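Local structure of glutamine--tRNA ligase (Saccharomyces cerevisiae, 3TL4) at residues A[79-84]-A[106-111]; A[143-148]-A[168-173]; A[9-14]-A[22-27]; A[35-40]-A[57-62]. The protein attaches glutamine to its cognate tRNA(Gln) at the expense of ATP, the present chain being its appended N-terminal tRNA-binding domain. All coordinates share one frame; numbering follows the deposited sequence.

Contact 1. Residues A[79-84]-A[106-111]; sequences NGDLKT and GMNENS
A single water joins D81 to N108 where the two side chains themselves stay 4.0 Å apart (D81 OD2 to N108 ND2). It donates to D81 OD2 at 2.7 Å and to N108 OD1 at 2.6 Å, so two acceptors that could not bond each other are linked, with the carboxylate and amide planes 88° apart. N79 grips the same carboxylate oxygen: its ND2 reaches D81 OD2 at 2.9 Å from above the carboxylate plane. Its OD1 takes the backbone N of D81 at 3.0 Å, an Asx turn across G80, whose positive phi marks the Schellman motif closing the helix before it. D81 CG lies beside its own backbone N (chi1 -73°), which puts OD2 near both N79 and the water. Next to this bridge, L82 spreads its two methyls: CD2 rests on S111 CB at 3.8 Å, and CD1 faces selenomethionine M107 CE at 4.2 Å. A91 of helix 85-98 and I73 of helix 70-78 also touch L82. S111 OG turns back to M107 O at 2.8 Å, on the face opposite the one used by N110 N. Replacing D81 by alanine removes the carboxylate and is likely to leave N79 ND2 without its acceptor and the water without that link to 79-84. The contact thus pairs a hydrated polar link with a buried apolar one; the carboxylate is held by an amide and a water, and no direct hydrogen bond crosses between the segments.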
loop_
_atom_site.group_PDB
_atom_site.type_symbol
_atom_site.label_atom_id
_atom_site.label_comp_id
_atom_site.label_asym_id
_atom_site.label_seq_id
_atom_site.Cartn_x
_atom_site.Cartn_y
_atom_site.Cartn_z
ATOM N N ASN A 79 -3.829 14.622 2.605
ATOM C CA ASN A 79 -3.811 14.843 4.053
ATOM C C ASN A 79 -3.109 13.751 4.880
ATOM O O ASN A 79 -3.072 13.835 6.091
ATOM C CB ASN A 79 -5.213 15.167 4.604
ATOM C CG ASN A 79 -5.974 13.940 5.007
ATOM O OD1 ASN A 79 -5.606 12.830 4.643
ATOM N ND2 ASN A 79 -7.052 14.127 5.761
ATOM N N GLY A 80 -2.553 12.732 4.231
ATOM C CA GLY A 80 -1.730 11.753 4.934
ATOM C C GLY A 80 -2.495 10.589 5.548
ATOM O O GLY A 80 -1.917 9.753 6.238
ATOM N N ASP A 81 -3.802 10.533 5.302
ATOM C CA ASP A 81 -4.615 9.409 5.753
ATOM C C ASP A 81 -4.268 8.129 4.980
ATOM O O ASP A 81 -4.080 7.063 5.568
ATOM C CB ASP A 81 -6.105 9.738 5.618
ATOM C CG ASP A 81 -6.590 10.756 6.663
ATOM O OD1 ASP A 81 -5.895 10.959 7.696
ATOM O OD2 ASP A 81 -7.679 11.343 6.455
ATOM N N LEU A 82 -4.165 8.254 3.662
ATOM C CA LEU A 82 -3.842 7.126 2.797
ATOM C C LEU A 82 -2.371 7.189 2.417
ATOM O O LEU A 82 -1.987 7.974 1.545
ATOM C CB LEU A 82 -4.705 7.173 1.538
ATOM C CG LEU A 82 -6.217 7.240 1.766
ATOM C CD1 LEU A 82 -6.939 7.384 0.446
ATOM C CD2 LEU A 82 -6.716 6.001 2.509
ATOM N N LYS A 83 -1.556 6.358 3.068
ATOM C CA LYS A 83 -0.099 6.413 2.934
ATOM C C LYS A 83 0.486 5.406 1.947
ATOM O O LYS A 83 1.613 5.583 1.494
ATOM C CB LYS A 83 0.587 6.207 4.296
ATOM C CG LYS A 83 0.204 7.191 5.379
ATOM C CD LYS A 83 0.573 8.625 5.002
ATOM C CE LYS A 83 2.075 8.874 5.098
ATOM N NZ LYS A 83 2.442 10.307 4.870
ATOM N N THR A 84 -0.243 4.342 1.625
ATOM C CA THR A 84 0.327 3.298 0.762
ATOM C C THR A 84 -0.514 3.039 -0.488
ATOM O O THR A 84 -1.687 3.425 -0.550
ATOM C CB THR A 84 0.538 1.963 1.529
ATOM O OG1 THR A 84 -0.725 1.458 1.965
ATOM C CG2 THR A 84 1.419 2.173 2.746
ATOM N N GLY A 106 -16.453 6.277 5.915
ATOM C CA GLY A 106 -16.662 4.958 5.344
ATOM C C GLY A 106 -15.413 4.496 4.620
ATOM O O GLY A 106 -14.934 3.378 4.802
HETATM N N MSE A 107 -14.871 5.376 3.794
HETATM C CA MSE A 107 -13.647 5.069 3.078
HETATM C C MSE A 107 -12.490 4.795 4.049
HETATM O O MSE A 107 -11.839 3.768 3.966
HETATM C CB MSE A 107 -13.291 6.227 2.164
HETATM C CG MSE A 107 -12.148 5.924 1.229
HETATM SE SE MSE A 107 -11.375 7.578 0.530
HETATM C CE MSE A 107 -10.654 8.329 2.169
ATOM N N ASN A 108 -12.243 5.732 4.957
ATOM C CA ASN A 108 -11.220 5.576 5.984
ATOM C C ASN A 108 -11.328 4.229 6.701
ATOM O O ASN A 108 -10.356 3.479 6.787
ATOM C CB ASN A 108 -11.334 6.705 7.012
ATOM C CG ASN A 108 -10.714 8.002 6.532
ATOM O OD1 ASN A 108 -10.179 8.082 5.418
ATOM N ND2 ASN A 108 -10.773 9.033 7.382
ATOM N N GLU A 109 -12.519 3.937 7.211
ATOM C CA GLU A 109 -12.798 2.685 7.915
ATOM C C GLU A 109 -12.480 1.431 7.088
ATOM O O GLU A 109 -12.198 0.378 7.640
ATOM C CB GLU A 109 -14.265 2.666 8.371
ATOM C CG GLU A 109 -14.738 1.372 9.024
ATOM C CD GLU A 109 -16.066 1.536 9.762
ATOM O OE1 GLU A 109 -16.695 2.613 9.636
ATOM O OE2 GLU A 109 -16.476 0.590 10.475
ATOM N N ASN A 110 -12.530 1.544 5.766
ATOM C CA ASN A 110 -12.269 0.397 4.905
ATOM C C ASN A 110 -10.963 0.497 4.126
ATOM O O ASN A 110 -10.719 -0.297 3.226
ATOM C CB ASN A 110 -13.435 0.163 3.949
ATOM C CG ASN A 110 -14.670 -0.332 4.667
ATOM O OD1 ASN A 110 -14.813 -1.528 4.916
ATOM N ND2 ASN A 110 -15.567 0.586 5.019
ATOM N N SER A 111 -10.115 1.453 4.495
ATOM C CA SER A 111 -8.817 1.611 3.846
ATOM C C SER A 111 -7.697 1.650 4.867
ATOM O O SER A 111 -6.687 2.296 4.648
ATOM C CB SER A 111 -8.784 2.893 3.018
ATOM O OG SER A 111 -9.892 2.911 2.146
HETATM O O HOH W 1 -9.410 10.463 4.599
#

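Contact 2. Residues A[143-148]-A[168-173]; sequences KLVPGI and PIIDQE
I170 meets both V145 and I148, and is the first residue of helix 166-178 within 168-173 to touch helix 145-153. Its branch methyl CG2 does the work, lying 4.1 Å from I148 CG2 and 4.4 Å from V145 CG1. That methyl stands anti to the backbone N, since chi1 of -69° sends the longer CG1 arm anti to the carbonyl carbon instead. I148 has the same pattern, its CG1 arm set by a chi1 of -61°, so the two isoleucines meet methyl to methyl while their side chains run past each other in opposite directions. F149 and V152, farther along helix 145-153, also pack on I170, and V174, one turn on from I170, touches both V145 and I148.

D171 comes next and marks the more open border of the patch. Its OD1 lies 3.9 Å from V145 CG1, with the two side chains crossing at about a right angle; this is a van der Waals approach to a methyl, and the charge of that oxygen is met by a salt bridge to K167, one turn earlier in the same helix. V145 also touches K167, so the valine lies against both members of the ion pair. No hydrogen bond crosses between the two segments. This is helix-helix packing through beta-branched side chains, with one carboxylate at its margin, in the all-helical second part of the appended tRNA-binding domain.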
loop_
_atom_site.group_PDB
_atom_site.type_symbol
_atom_site.label_atom_id
_atom_site.label_comp_id
_atom_site.label_asym_id
_atom_site.label_seq_id
_atom_site.Cartn_x
_atom_site.Cartn_y
_atom_site.Cartn_z
ATOM N N LYS A 143 14.383 -24.845 6.714
ATOM C CA LYS A 143 13.874 -24.967 5.350
ATOM C C LYS A 143 12.461 -24.399 5.174
ATOM O O LYS A 143 12.047 -24.073 4.060
ATOM C CB LYS A 143 13.879 -26.432 4.904
ATOM C CG LYS A 143 15.262 -27.051 4.803
ATOM C CD LYS A 143 15.167 -28.523 4.432
ATOM C CE LYS A 143 16.558 -29.140 4.209
ATOM N NZ LYS A 143 17.374 -29.266 5.462
ATOM N N LEU A 144 11.723 -24.284 6.267
ATOM C CA LEU A 144 10.334 -23.838 6.206
ATOM C C LEU A 144 10.187 -22.329 6.379
ATOM O O LEU A 144 9.113 -21.777 6.164
ATOM C CB LEU A 144 9.493 -24.578 7.262
ATOM C CG LEU A 144 7.976 -24.394 7.234
ATOM C CD1 LEU A 144 7.447 -24.552 5.815
ATOM C CD2 LEU A 144 7.276 -25.364 8.187
ATOM N N VAL A 145 11.265 -21.655 6.761
ATOM C CA VAL A 145 11.189 -20.216 7.016
ATOM C C VAL A 145 10.629 -19.379 5.841
ATOM O O VAL A 145 9.867 -18.431 6.061
ATOM C CB VAL A 145 12.527 -19.647 7.556
ATOM C CG1 VAL A 145 12.514 -18.137 7.525
ATOM C CG2 VAL A 145 12.784 -20.150 8.995
ATOM N N PRO A 146 10.987 -19.721 4.591
ATOM C CA PRO A 146 10.354 -18.963 3.498
ATOM C C PRO A 146 8.833 -19.209 3.406
ATOM O O PRO A 146 8.087 -18.348 2.931
ATOM C CB PRO A 146 11.065 -19.484 2.253
ATOM C CG PRO A 146 12.412 -19.993 2.773
ATOM C CD PRO A 146 12.086 -20.582 4.115
ATOM N N GLY A 147 8.386 -20.374 3.864
ATOM C CA GLY A 147 6.970 -20.689 3.909
ATOM C C GLY A 147 6.236 -19.982 5.035
ATOM O O GLY A 147 5.087 -19.578 4.883
ATOM N N ILE A 148 6.898 -19.836 6.175
ATOM C CA ILE A 148 6.317 -19.121 7.300
ATOM C C ILE A 148 6.082 -17.669 6.895
ATOM O O ILE A 148 5.047 -17.076 7.209
ATOM C CB ILE A 148 7.242 -19.176 8.511
ATOM C CG1 ILE A 148 7.458 -20.635 8.926
ATOM C CG2 ILE A 148 6.683 -18.338 9.674
ATOM C CD1 ILE A 148 8.266 -20.781 10.199
ATOM N N PRO A 168 12.611 -10.078 9.975
ATOM C CA PRO A 168 13.431 -10.081 11.194
ATOM C C PRO A 168 12.684 -10.639 12.398
ATOM O O PRO A 168 13.269 -11.342 13.223
ATOM C CB PRO A 168 13.732 -8.597 11.422
ATOM C CG PRO A 168 13.583 -7.971 10.070
ATOM C CD PRO A 168 12.485 -8.731 9.396
ATOM N N ILE A 169 11.402 -10.326 12.519
ATOM C CA ILE A 169 10.666 -10.824 13.673
ATOM C C ILE A 169 10.470 -12.336 13.588
ATOM O O ILE A 169 10.522 -13.032 14.605
ATOM C CB ILE A 169 9.336 -10.103 13.865
ATOM C CG1 ILE A 169 9.590 -8.636 14.241
ATOM C CG2 ILE A 169 8.530 -10.801 14.931
ATOM C CD1 ILE A 169 8.432 -7.715 13.880
ATOM N N ILE A 170 10.279 -12.840 12.371
ATOM C CA ILE A 170 10.205 -14.281 12.144
ATOM C C ILE A 170 11.509 -15.005 12.452
ATOM O O ILE A 170 11.502 -16.030 13.127
ATOM C CB ILE A 170 9.801 -14.623 10.709
ATOM C CG1 ILE A 170 8.345 -14.230 10.480
ATOM C CG2 ILE A 170 10.006 -16.115 10.456
ATOM C CD1 ILE A 170 7.910 -14.290 9.039
ATOM N N ASP A 171 12.620 -14.483 11.938
ATOM C CA ASP A 171 13.932 -15.045 12.242
ATOM C C ASP A 171 14.166 -15.145 13.755
ATOM O O ASP A 171 14.641 -16.164 14.249
ATOM C CB ASP A 171 15.048 -14.236 11.571
ATOM C CG ASP A 171 15.091 -14.433 10.046
ATOM O OD1 ASP A 171 14.492 -15.410 9.536
ATOM O OD2 ASP A 171 15.732 -13.609 9.355
ATOM N N GLN A 172 13.808 -14.103 14.496
ATOM C CA GLN A 172 13.978 -14.122 15.943
ATOM C C GLN A 172 13.099 -15.171 16.625
ATOM O O GLN A 172 13.543 -15.892 17.497
ATOM C CB GLN A 172 13.640 -12.765 16.525
ATOM C CG GLN A 172 14.397 -11.595 15.949
ATOM C CD GLN A 172 13.928 -10.296 16.584
ATOM O OE1 GLN A 172 14.101 -10.086 17.787
ATOM N NE2 GLN A 172 13.294 -9.440 15.794
ATOM N N GLU A 173 11.840 -15.238 16.238
ATOM C CA GLU A 173 10.918 -16.168 16.875
ATOM C C GLU A 173 11.239 -17.616 16.554
ATOM O O GLU A 173 11.086 -18.486 17.394
ATOM C CB GLU A 173 9.486 -15.836 16.487
ATOM C CG GLU A 173 9.048 -14.467 17.026
ATOM C CD GLU A 173 9.183 -14.391 18.532
ATOM O OE1 GLU A 173 8.742 -15.348 19.207
ATOM O OE2 GLU A 173 9.732 -13.391 19.041
#

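Contact 3. Residues A[9-14]-A[22-27]; sequences QLFSQV and KEIVKN
This is a small, buried, wholly apolar contact between the first two helices of the chain, joining F11 of helix 4-13 to I24 of helix 18-24 and its neighbour V25. Only seven residues separate the two segments, so these are two consecutive helices joined by a short loop near the N-terminus, and the nearest backbone approach is 9.1 Å between the CA atoms of F11 and I24. Side chains alone span that distance, burying 103 Å² in all.

The F11 ring carries the contact. I24 CG2 lies 3.8 Å from F11 CE2 and 4.2 Å from F11 CD2, and meets the ring obliquely. V25 CG1 reaches the same CE2 from farther off, at 4.4 Å, likewise at an oblique slant. The phenyl is sent across the gap by a chi1 of -64°, which holds CG beside the backbone N and anti to the carbonyl carbon. On I24 the touching methyl is the short branch, CG2, standing anti to the backbone N; the longer CG1 arm leaves in another direction.

Helix 28-39 also packs against the ring, through S31 and L34, as does F16 in the connecting loop. N27, the last residue of 22-27, is the N-cap of that third helix, its OD1 accepting from V30 N. With no polar atom engaged across the pair, cohesion here rests on dispersion and on the burial of F11 and I24, while V25 remains partly exposed.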
loop_
_atom_site.group_PDB
_atom_site.type_symbol
_atom_site.label_atom_id
_atom_site.label_comp_id
_atom_site.label_asym_id
_atom_site.label_seq_id
_atom_site.Cartn_x
_atom_site.Cartn_y
_atom_site.Cartn_z
ATOM N N GLN A 9 2.825 20.717 -18.545
ATOM C CA GLN A 9 3.103 21.861 -17.686
ATOM C C GLN A 9 2.695 21.587 -16.232
ATOM O O GLN A 9 3.485 21.791 -15.313
ATOM C CB GLN A 9 2.402 23.107 -18.226
ATOM C CG GLN A 9 3.220 24.390 -18.108
ATOM C CD GLN A 9 2.595 25.554 -18.868
ATOM O OE1 GLN A 9 1.870 26.371 -18.293
ATOM N NE2 GLN A 9 2.876 25.634 -20.168
ATOM N N LEU A 10 1.471 21.107 -16.028
ATOM C CA LEU A 10 0.959 20.860 -14.678
ATOM C C LEU A 10 1.777 19.815 -13.924
ATOM O O LEU A 10 2.126 20.009 -12.765
ATOM C CB LEU A 10 -0.503 20.423 -14.734
ATOM C CG LEU A 10 -1.139 20.008 -13.407
ATOM C CD1 LEU A 10 -1.141 21.172 -12.425
ATOM C CD2 LEU A 10 -2.556 19.484 -13.632
ATOM N N PHE A 11 2.078 18.712 -14.600
ATOM C CA PHE A 11 2.761 17.574 -13.989
ATOM C C PHE A 11 4.160 17.911 -13.513
ATOM O O PHE A 11 4.579 17.478 -12.439
ATOM C CB PHE A 11 2.831 16.401 -14.971
ATOM C CG PHE A 11 1.486 15.844 -15.346
ATOM C CD1 PHE A 11 0.349 16.197 -14.634
ATOM C CD2 PHE A 11 1.355 14.967 -16.405
ATOM C CE1 PHE A 11 -0.896 15.678 -14.976
ATOM C CE2 PHE A 11 0.114 14.449 -16.752
ATOM C CZ PHE A 11 -1.011 14.804 -16.035
ATOM N N SER A 12 4.896 18.668 -14.318
ATOM C CA SER A 12 6.246 19.040 -13.930
ATOM C C SER A 12 6.210 20.149 -12.885
ATOM O O SER A 12 7.149 20.302 -12.108
ATOM C CB SER A 12 7.068 19.459 -15.141
ATOM O OG SER A 12 6.467 20.569 -15.776
ATOM N N GLN A 13 5.120 20.910 -12.863
ATOM C CA GLN A 13 4.937 21.947 -11.849
ATOM C C GLN A 13 4.668 21.366 -10.469
ATOM O O GLN A 13 5.081 21.942 -9.462
ATOM C CB GLN A 13 3.824 22.910 -12.245
ATOM C CG GLN A 13 4.263 23.907 -13.299
ATOM C CD GLN A 13 3.100 24.542 -14.028
ATOM O OE1 GLN A 13 1.940 24.177 -13.813
ATOM N NE2 GLN A 13 3.403 25.500 -14.900
ATOM N N VAL A 14 3.974 20.231 -10.419
ATOM C CA VAL A 14 3.769 19.542 -9.148
ATOM C C VAL A 14 5.014 18.710 -8.788
ATOM O O VAL A 14 5.113 18.135 -7.701
ATOM C CB VAL A 14 2.455 18.719 -9.126
ATOM C CG1 VAL A 14 1.306 19.552 -9.702
ATOM C CG2 VAL A 14 2.593 17.427 -9.880
ATOM N N LYS A 22 7.159 12.370 -19.314
ATOM C CA LYS A 22 7.187 11.918 -20.705
ATOM C C LYS A 22 6.516 10.546 -20.842
ATOM O O LYS A 22 5.780 10.282 -21.790
ATOM C CB LYS A 22 8.634 11.868 -21.197
ATOM C CG LYS A 22 8.798 11.557 -22.670
ATOM C CD LYS A 22 10.255 11.340 -23.014
ATOM C CE LYS A 22 10.404 10.744 -24.405
ATOM N NZ LYS A 22 9.793 11.616 -25.443
ATOM N N GLU A 23 6.773 9.685 -19.866
ATOM C CA GLU A 23 6.167 8.365 -19.795
ATOM C C GLU A 23 4.650 8.448 -19.510
ATOM O O GLU A 23 3.841 7.793 -20.179
ATOM C CB GLU A 23 6.894 7.563 -18.715
ATOM C CG GLU A 23 6.395 6.158 -18.488
ATOM C CD GLU A 23 6.896 5.586 -17.173
ATOM O OE1 GLU A 23 8.122 5.637 -16.928
ATOM O OE2 GLU A 23 6.060 5.107 -16.375
ATOM N N ILE A 24 4.267 9.264 -18.528
ATOM C CA ILE A 24 2.859 9.448 -18.182
ATOM C C ILE A 24 1.963 9.875 -19.364
ATOM O O ILE A 24 0.874 9.323 -19.549
ATOM C CB ILE A 24 2.680 10.456 -17.030
ATOM C CG1 ILE A 24 3.206 9.869 -15.714
ATOM C CG2 ILE A 24 1.200 10.842 -16.886
ATOM C CD1 ILE A 24 3.299 10.882 -14.574
ATOM N N VAL A 25 2.416 10.854 -20.148
ATOM C CA VAL A 25 1.614 11.385 -21.253
ATOM C C VAL A 25 1.526 10.403 -22.426
ATOM O O VAL A 25 0.739 10.601 -23.354
ATOM C CB VAL A 25 2.135 12.756 -21.764
ATOM C CG1 VAL A 25 1.864 13.853 -20.750
ATOM C CG2 VAL A 25 3.621 12.685 -22.092
ATOM N N LYS A 26 2.344 9.355 -22.384
ATOM C CA LYS A 26 2.221 8.254 -23.329
ATOM C C LYS A 26 0.813 7.663 -23.209
ATOM O O LYS A 26 0.217 7.238 -24.200
ATOM C CB LYS A 26 3.269 7.174 -23.030
ATOM C CG LYS A 26 4.428 7.074 -24.033
ATOM C CD LYS A 26 5.185 8.382 -24.169
ATOM C CE LYS A 26 6.433 8.199 -25.010
ATOM N NZ LYS A 26 7.109 9.500 -25.272
ATOM N N ASN A 27 0.294 7.651 -21.981
ATOM C CA ASN A 27 -1.019 7.083 -21.672
ATOM C C ASN A 27 -2.066 8.166 -21.422
ATOM O O ASN A 27 -2.190 8.691 -20.307
ATOM C CB ASN A 27 -0.906 6.199 -20.438
ATOM C CG ASN A 27 -2.205 5.506 -20.097
ATOM O OD1 ASN A 27 -3.297 6.040 -20.315
ATOM N ND2 ASN A 27 -2.094 4.298 -19.559
#

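Contact 4. Residues A[35-40]-A[57-62]; sequences YKLIKE and NLASFV
L37 points its CD1 methyl straight into helix 49-62, where it settles against the backbone as well as the side chains. It lies 3.7 Å from A59 CA, so the small alanine lets the leucine come down onto the main chain. The methyl of that alanine is close too, with A59 CB 4.0 Å from L37 CD1. L58 flanks the same leucine obliquely. Its CG is 3.8 Å from L37 CD1, and L58 CD2 lies 4.0 Å from both CD1 and CD2 of L37. The two leucines start from different rotamers: L37 CG lies beside its backbone N at a chi1 of -63°, whereas L58 CG is extended anti to the N at 178°, which brings CG and CD2 against L37. V74 of helix 70-78 packs on L37, and L58 continues to I73 of that helix and to V88 and F92 of helix 85-98. A59 in turn meets V30 and L34 of helix 28-39. A leucine seated over an alanine backbone, with a second leucine beside it, is close helix-helix packing within the all-helical core of the domain's N-terminal half.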
loop_
_atom_site.group_PDB
_atom_site.type_symbol
_atom_site.label_atom_id
_atom_site.label_comp_id
_atom_site.label_asym_id
_atom_site.label_seq_id
_atom_site.Cartn_x
_atom_site.Cartn_y
_atom_site.Cartn_z
ATOM N N TYR A 35 -4.519 14.690 -14.326
ATOM C CA TYR A 35 -4.811 16.121 -14.427
ATOM C C TYR A 35 -6.015 16.522 -13.569
ATOM O O TYR A 35 -5.925 17.436 -12.738
ATOM C CB TYR A 35 -5.057 16.507 -15.893
ATOM C CG TYR A 35 -5.159 17.999 -16.148
ATOM C CD1 TYR A 35 -6.383 18.655 -16.103
ATOM C CD2 TYR A 35 -4.025 18.748 -16.445
ATOM C CE1 TYR A 35 -6.472 20.020 -16.333
ATOM C CE2 TYR A 35 -4.104 20.107 -16.675
ATOM C CZ TYR A 35 -5.328 20.741 -16.618
ATOM O OH TYR A 35 -5.399 22.100 -16.850
ATOM N N LYS A 36 -7.143 15.842 -13.764
ATOM C CA LYS A 36 -8.353 16.209 -13.029
ATOM C C LYS A 36 -8.201 15.973 -11.528
ATOM O O LYS A 36 -8.689 16.765 -10.725
ATOM C CB LYS A 36 -9.598 15.494 -13.570
ATOM C CG LYS A 36 -10.095 14.329 -12.705
ATOM C CD LYS A 36 -11.393 13.694 -13.239
ATOM C CE LYS A 36 -11.717 12.343 -12.556
ATOM N NZ LYS A 36 -12.419 12.475 -11.243
ATOM N N LEU A 37 -7.530 14.888 -11.149
ATOM C CA LEU A 37 -7.274 14.604 -9.740
ATOM C C LEU A 37 -6.389 15.682 -9.098
ATOM O O LEU A 37 -6.724 16.218 -8.039
ATOM C CB LEU A 37 -6.658 13.211 -9.557
ATOM C CG LEU A 37 -7.526 12.015 -9.974
ATOM C CD1 LEU A 37 -6.716 10.719 -10.040
ATOM C CD2 LEU A 37 -8.762 11.847 -9.082
ATOM N N ILE A 38 -5.268 16.004 -9.736
ATOM C CA ILE A 38 -4.424 17.104 -9.267
ATOM C C ILE A 38 -5.173 18.456 -9.144
ATOM O O ILE A 38 -4.894 19.250 -8.248
ATOM C CB ILE A 38 -3.188 17.287 -10.161
ATOM C CG1 ILE A 38 -2.231 16.107 -9.992
ATOM C CG2 ILE A 38 -2.475 18.589 -9.829
ATOM C CD1 ILE A 38 -1.002 16.187 -10.856
ATOM N N LYS A 39 -6.115 18.717 -10.042
ATOM C CA LYS A 39 -6.818 20.003 -10.050
ATOM C C LYS A 39 -7.868 20.148 -8.943
ATOM O O LYS A 39 -8.324 21.252 -8.671
ATOM C CB LYS A 39 -7.463 20.266 -11.416
ATOM C CG LYS A 39 -6.488 20.631 -12.521
ATOM C CD LYS A 39 -5.899 22.017 -12.315
ATOM C CE LYS A 39 -5.263 22.528 -13.611
ATOM N NZ LYS A 39 -4.681 23.897 -13.503
ATOM N N GLU A 40 -8.258 19.041 -8.310
ATOM C CA GLU A 40 -9.199 19.108 -7.195
ATOM C C GLU A 40 -8.490 19.038 -5.832
ATOM O O GLU A 40 -9.029 18.520 -4.852
ATOM C CB GLU A 40 -10.333 18.069 -7.333
ATOM C CG GLU A 40 -9.919 16.606 -7.503
ATOM C CD GLU A 40 -11.116 15.690 -7.799
ATOM O OE1 GLU A 40 -12.265 16.184 -7.773
ATOM O OE2 GLU A 40 -10.913 14.480 -8.061
ATOM N N ASN A 57 -0.847 6.392 -8.791
ATOM C CA ASN A 57 -1.542 5.131 -8.543
ATOM C C ASN A 57 -3.037 5.287 -8.753
ATOM O O ASN A 57 -3.660 4.498 -9.457
ATOM C CB ASN A 57 -1.350 4.658 -7.104
ATOM C CG ASN A 57 0.033 4.099 -6.837
ATOM O OD1 ASN A 57 0.481 4.080 -5.687
ATOM N ND2 ASN A 57 0.713 3.630 -7.889
ATOM N N LEU A 58 -3.613 6.298 -8.106
ATOM C CA LEU A 58 -5.050 6.518 -8.193
ATOM C C LEU A 58 -5.481 6.752 -9.624
ATOM O O LEU A 58 -6.503 6.218 -10.062
ATOM C CB LEU A 58 -5.490 7.698 -7.332
ATOM C CG LEU A 58 -6.988 7.999 -7.420
ATOM C CD1 LEU A 58 -7.818 6.741 -7.103
ATOM C CD2 LEU A 58 -7.352 9.122 -6.478
ATOM N N ALA A 59 -4.699 7.556 -10.347
ATOM C CA ALA A 59 -5.005 7.864 -11.734
ATOM C C ALA A 59 -4.952 6.588 -12.553
ATOM O O ALA A 59 -5.731 6.412 -13.492
ATOM C CB ALA A 59 -4.032 8.880 -12.284
ATOM N N SER A 60 -4.034 5.691 -12.193
ATOM C CA SER A 60 -3.864 4.464 -12.963
ATOM C C SER A 60 -5.039 3.499 -12.715
ATOM O O SER A 60 -5.337 2.646 -13.558
ATOM C CB SER A 60 -2.500 3.819 -12.681
ATOM O OG SER A 60 -2.531 3.025 -11.511
ATOM N N PHE A 61 -5.713 3.664 -11.572
ATOM C CA PHE A 61 -6.914 2.892 -11.245
ATOM C C PHE A 61 -8.147 3.461 -11.958
ATOM O O PHE A 61 -8.975 2.720 -12.473
ATOM C CB PHE A 61 -7.178 2.945 -9.748
ATOM C CG PHE A 61 -6.113 2.319 -8.917
ATOM C CD1 PHE A 61 -5.470 1.171 -9.338
ATOM C CD2 PHE A 61 -5.760 2.878 -7.708
ATOM C CE1 PHE A 61 -4.496 0.601 -8.564
ATOM C CE2 PHE A 61 -4.792 2.311 -6.920
ATOM C CZ PHE A 61 -4.153 1.171 -7.347
ATOM N N VAL A 62 -8.260 4.785 -11.959
ATOM C CA VAL A 62 -9.384 5.479 -12.579
ATOM C C VAL A 62 -9.334 5.375 -14.104
ATOM O O VAL A 62 -10.368 5.208 -14.746
ATOM C CB VAL A 62 -9.403 6.963 -12.164
ATOM C CG1 VAL A 62 -10.464 7.724 -12.933
ATOM C CG2 VAL A 62 -9.626 7.089 -10.669
#

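Contacts 3 and 4 share a neighbourhood: their centres are 12 Å apart, and helix 4-13 packs on helix 28-39 through L10 CD2 and Y35 CD2 at 3.3 Å. Contact 1 lies about 16 Å from contact 4, centre to centre, and helix 70-78 touches both. These three belong to one helical body; contact 2 stands apart, its centre about 30 Å from that of contact 1 and 43 Å from that of contact 3. Contacts 1, 3 and 4 are buried, contact 2 only partly. Chemistry differs accordingly: contacts 3 and 4 are purely apolar, contact 2 is aliphatic with a charged border, and contact 1, involving loop residues, adds a water bridge to its apolar patch.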